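PDB 3FHM: CBS domain-containing protein from Agrobacterium tumefaciens, which is of uncharacterised function but binds AMP and NADH through its pair of CBS domains, consistent with a role in sensing adenine nucleotides. Local coordinates for residues K101-C106 against H126-E131. Sequence-based numbering, arbitrary orientation.
Sequences KNVVRC and HVPVEE. With AMP (adenosine monophosphate), chain E; NAI (1,4-dihydronicotinamide adenine dinucleotide), chain F.
Cys106 is bridged to Val129 by backbone hydrogen bonds to that residue's two neighbours: Cys106 N donates to Pro128 O (3.1 Å), and Glu130 N to Cys106 O (2.9 Å). This is the bond pattern of a parallel bridge, but the segments run 72° apart and the pairing is limited to one bridge at the edge of strand 126-131, whose other side pairs with strand 134-140.

Apolar contacts lie beside it. The SG of Cys106, set between its own N and carbonyl carbon (chi1 65°), turns to CG2 of Val127 and CG2 of Val129; Leu115 of helix 112-122 and Val26 of helix 26-33 also pack against Cys106. Val103 CG1 meets the Pro128 ring at CG, 3.7 Å away.

Among the charged groups, Arg105 NE donates to Val103 O in the guanidinium plane. Glu130 OE1 meets the aliphatic CD of Arg105 at 3.4 Å but stays 4.3 Å from Arg105 NH2, beyond a salt bridge, with guanidinium and carboxylate planes 81° apart.

Val104 reads the adenine of AMP with its backbone, N to N1 (3.1 Å) and O from N6 (3.0 Å); Pro128 CD packs near N6. His126 ND1 donates to AMP O1P and NE2 to NAI O2A (2.8 Å), consistent with an imidazolium favoured by anionic phosphates at both nitrogens.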
loop_
_atom_site.group_PDB
_atom_site.type_symbol
_atom_site.label_atom_id
_atom_site.label_comp_id
_atom_site.label_asym_id
_atom_site.label_seq_id
_atom_site.Cartn_x
_atom_site.Cartn_y
_atom_site.Cartn_z
ATOM N N LYS A 101 -1.817 -3.085 -17.228
ATOM C CA LYS A 101 -2.535 -2.487 -18.386
ATOM C C LYS A 101 -4.065 -2.473 -18.270
ATOM O O LYS A 101 -4.710 -1.492 -18.649
ATOM C CB LYS A 101 -2.122 -3.152 -19.705
ATOM C CG LYS A 101 -0.997 -2.434 -20.376
ATOM C CD LYS A 101 -0.656 -3.123 -21.641
ATOM C CE LYS A 101 0.777 -3.583 -21.638
ATOM N NZ LYS A 101 1.007 -4.362 -20.374
ATOM N N ASN A 102 -4.639 -3.564 -17.767
ATOM C CA ASN A 102 -6.084 -3.627 -17.503
ATOM C C ASN A 102 -6.517 -2.985 -16.216
ATOM O O ASN A 102 -6.558 -3.636 -15.172
ATOM C CB ASN A 102 -6.580 -5.045 -17.475
ATOM C CG ASN A 102 -7.373 -5.370 -18.671
ATOM O OD1 ASN A 102 -8.604 -5.536 -18.583
ATOM N ND2 ASN A 102 -6.693 -5.434 -19.835
ATOM N N VAL A 103 -6.883 -1.721 -16.323
ATOM C CA VAL A 103 -7.193 -0.874 -15.206
ATOM C C VAL A 103 -8.678 -0.912 -14.834
ATOM O O VAL A 103 -9.483 -0.463 -15.645
ATOM C CB VAL A 103 -6.860 0.566 -15.629
ATOM C CG1 VAL A 103 -7.103 1.582 -14.520
ATOM C CG2 VAL A 103 -5.432 0.648 -16.083
ATOM N N VAL A 104 -9.040 -1.407 -13.630
ATOM C CA VAL A 104 -10.443 -1.382 -13.115
ATOM C C VAL A 104 -10.791 0.015 -12.499
ATOM O O VAL A 104 -9.981 0.575 -11.785
ATOM C CB VAL A 104 -10.707 -2.509 -12.061
ATOM C CG1 VAL A 104 -12.115 -2.452 -11.523
ATOM C CG2 VAL A 104 -10.456 -3.850 -12.625
ATOM N N ARG A 105 -11.991 0.549 -12.791
ATOM C CA ARG A 105 -12.433 1.918 -12.408
ATOM C C ARG A 105 -13.744 1.924 -11.620
ATOM O O ARG A 105 -14.501 0.949 -11.632
ATOM C CB ARG A 105 -12.733 2.759 -13.665
ATOM C CG ARG A 105 -11.699 2.717 -14.790
ATOM C CD ARG A 105 -12.313 2.328 -16.160
ATOM N NE ARG A 105 -11.334 1.575 -16.973
ATOM C CZ ARG A 105 -11.345 1.466 -18.305
ATOM N NH1 ARG A 105 -10.402 0.761 -18.927
ATOM N NH2 ARG A 105 -12.274 2.072 -19.027
ATOM N N CYS A 106 -14.039 3.057 -10.980
ATOM C CA CYS A 106 -15.416 3.333 -10.487
ATOM C C CYS A 106 -16.031 4.670 -10.975
ATOM O O CYS A 106 -15.388 5.422 -11.717
ATOM C CB CYS A 106 -15.496 3.262 -8.986
ATOM S SG CYS A 106 -14.530 4.515 -8.332
ATOM N N HIS A 126 -6.087 0.751 -5.206
ATOM C CA HIS A 126 -6.239 2.018 -5.911
ATOM C C HIS A 126 -7.313 1.805 -6.957
ATOM O O HIS A 126 -7.324 0.763 -7.706
ATOM C CB HIS A 126 -4.910 2.484 -6.490
ATOM C CG HIS A 126 -3.942 3.014 -5.460
ATOM N ND1 HIS A 126 -2.826 2.296 -5.041
ATOM C CD2 HIS A 126 -3.943 4.184 -4.740
ATOM C CE1 HIS A 126 -2.163 3.029 -4.152
ATOM N NE2 HIS A 126 -2.822 4.171 -3.938
ATOM N N VAL A 127 -8.291 2.725 -6.953
ATOM C CA VAL A 127 -9.293 2.715 -8.047
ATOM C C VAL A 127 -9.529 4.114 -8.650
ATOM O O VAL A 127 -9.966 5.021 -7.949
ATOM C CB VAL A 127 -10.609 1.833 -7.769
ATOM C CG1 VAL A 127 -10.563 1.082 -6.451
ATOM C CG2 VAL A 127 -11.923 2.652 -7.926
ATOM N N PRO A 128 -9.122 4.277 -9.941
ATOM C CA PRO A 128 -9.264 5.493 -10.750
ATOM C C PRO A 128 -10.742 5.750 -10.952
ATOM O O PRO A 128 -11.486 4.793 -11.210
ATOM C CB PRO A 128 -8.604 5.087 -12.102
ATOM C CG PRO A 128 -7.676 4.028 -11.780
ATOM C CD PRO A 128 -8.426 3.227 -10.708
ATOM N N VAL A 129 -11.161 7.007 -10.841
ATOM C CA VAL A 129 -12.578 7.405 -11.108
ATOM C C VAL A 129 -12.840 7.924 -12.556
ATOM O O VAL A 129 -12.147 8.825 -13.073
ATOM C CB VAL A 129 -13.179 8.399 -10.013
ATOM C CG1 VAL A 129 -14.692 8.574 -10.182
ATOM C CG2 VAL A 129 -12.893 7.940 -8.596
ATOM N N GLU A 130 -13.846 7.331 -13.190
ATOM C CA GLU A 130 -14.265 7.692 -14.562
ATOM C C GLU A 130 -15.684 8.315 -14.643
ATOM O O GLU A 130 -16.563 7.987 -13.854
ATOM C CB GLU A 130 -14.150 6.463 -15.476
ATOM C CG GLU A 130 -15.028 6.483 -16.695
ATOM C CD GLU A 130 -15.810 5.201 -16.834
ATOM O OE1 GLU A 130 -15.175 4.124 -16.654
ATOM O OE2 GLU A 130 -17.044 5.281 -17.103
ATOM N N GLU A 131 -15.867 9.227 -15.590
ATOM C CA GLU A 131 -17.166 9.782 -15.922
ATOM C C GLU A 131 -17.080 10.437 -17.276
ATOM O O GLU A 131 -16.250 11.332 -17.498
ATOM C CB GLU A 131 -17.638 10.792 -14.883
ATOM C CG GLU A 131 -16.814 12.057 -14.828
ATOM C CD GLU A 131 -17.665 13.295 -14.629
ATOM O OE1 GLU A 131 -17.191 14.383 -15.020
ATOM O OE2 GLU A 131 -18.793 13.183 -14.085
HETATM P P AMP E . -1.770 -1.709 -4.951
HETATM O O1P AMP E . -2.632 -0.825 -5.768
HETATM O O2P AMP E . -0.376 -1.252 -4.714
HETATM O O3P AMP E . -2.532 -2.285 -3.762
HETATM O "O5'" AMP E . -1.573 -2.761 -6.152
HETATM C "C5'" AMP E . -0.973 -4.076 -6.136
HETATM C "C4'" AMP E . -1.155 -4.599 -7.571
HETATM O "O4'" AMP E . -2.464 -4.300 -8.026
HETATM C "C3'" AMP E . -0.254 -3.870 -8.562
HETATM O "O3'" AMP E . 0.170 -4.668 -9.663
HETATM C "C2'" AMP E . -1.135 -2.866 -9.186
HETATM O "O2'" AMP E . -0.687 -2.661 -10.497
HETATM C "C1'" AMP E . -2.433 -3.554 -9.218
HETATM N N9 AMP E . -3.463 -2.505 -9.339
HETATM C C8 AMP E . -3.576 -1.290 -8.736
HETATM N N7 AMP E . -4.660 -0.549 -9.152
HETATM C C5 AMP E . -5.260 -1.336 -10.019
HETATM C C6 AMP E . -6.462 -1.201 -10.827
HETATM N N6 AMP E . -7.214 -0.082 -10.765
HETATM N N1 AMP E . -6.763 -2.243 -11.624
HETATM C C2 AMP E . -6.000 -3.376 -11.712
HETATM N N3 AMP E . -4.884 -3.586 -11.021
HETATM C C4 AMP E . -4.489 -2.600 -10.161
HETATM P PA NAI F . -1.400 6.248 -0.859
HETATM O O1A NAI F . -0.331 6.574 0.105
HETATM O O2A NAI F . -1.150 5.730 -2.265
HETATM O O5B NAI F . -2.286 7.537 -1.105
HETATM C C5B NAI F . -2.249 8.666 -0.195
HETATM C C4B NAI F . -3.214 9.709 -0.691
HETATM O O4B NAI F . -2.858 10.156 -1.993
HETATM C C3B NAI F . -4.539 9.036 -0.846
HETATM O O3B NAI F . -5.466 10.020 -0.348
HETATM C C2B NAI F . -4.747 8.865 -2.311
HETATM O O2B NAI F . -6.010 9.389 -2.549
HETATM C C1B NAI F . -3.867 9.891 -2.927
HETATM N N9A NAI F . -3.294 9.444 -4.214
HETATM C C8A NAI F . -2.766 8.237 -4.485
HETATM N N7A NAI F . -2.366 8.196 -5.778
HETATM C C5A NAI F . -2.610 9.380 -6.331
HETATM C C6A NAI F . -2.400 9.996 -7.648
HETATM N N6A NAI F . -1.824 9.279 -8.643
HETATM N N1A NAI F . -2.795 11.278 -7.849
HETATM C C2A NAI F . -3.365 11.973 -6.855
HETATM N N3A NAI F . -3.547 11.457 -5.632
HETATM C C4A NAI F . -3.212 10.193 -5.312
HETATM O O3 NAI F . -2.589 5.294 -0.351
HETATM P PN NAI F . -2.939 4.568 1.068
HETATM O O1N NAI F . -2.559 3.129 1.266
HETATM O O2N NAI F . -4.403 4.828 1.046
HETATM O O5D NAI F . -2.176 5.439 2.189
HETATM C C5D NAI F . -0.923 5.153 2.825
HETATM C C4D NAI F . -1.118 5.429 4.311
HETATM O O4D NAI F . -1.616 6.775 4.484
HETATM C C3D NAI F . -2.192 4.466 4.902
HETATM O O3D NAI F . -1.810 3.964 6.189
HETATM C C2D NAI F . -3.458 5.289 5.122
HETATM O O2D NAI F . -4.266 4.815 6.221
HETATM C C1D NAI F . -2.844 6.699 5.259
HETATM N N1N NAI F . -3.742 7.674 4.727
HETATM C C2N NAI F . -4.065 8.693 5.549
HETATM C C3N NAI F . -4.962 9.694 5.121
HETATM C C7N NAI F . -5.252 10.838 6.074
HETATM O O7N NAI F . -6.001 11.771 5.730
HETATM N N7N NAI F . -4.623 10.823 7.258
HETATM C C4N NAI F . -5.526 9.630 3.825
HETATM C C5N NAI F . -5.190 8.535 2.995
HETATM C C6N NAI F . -4.269 7.541 3.463
#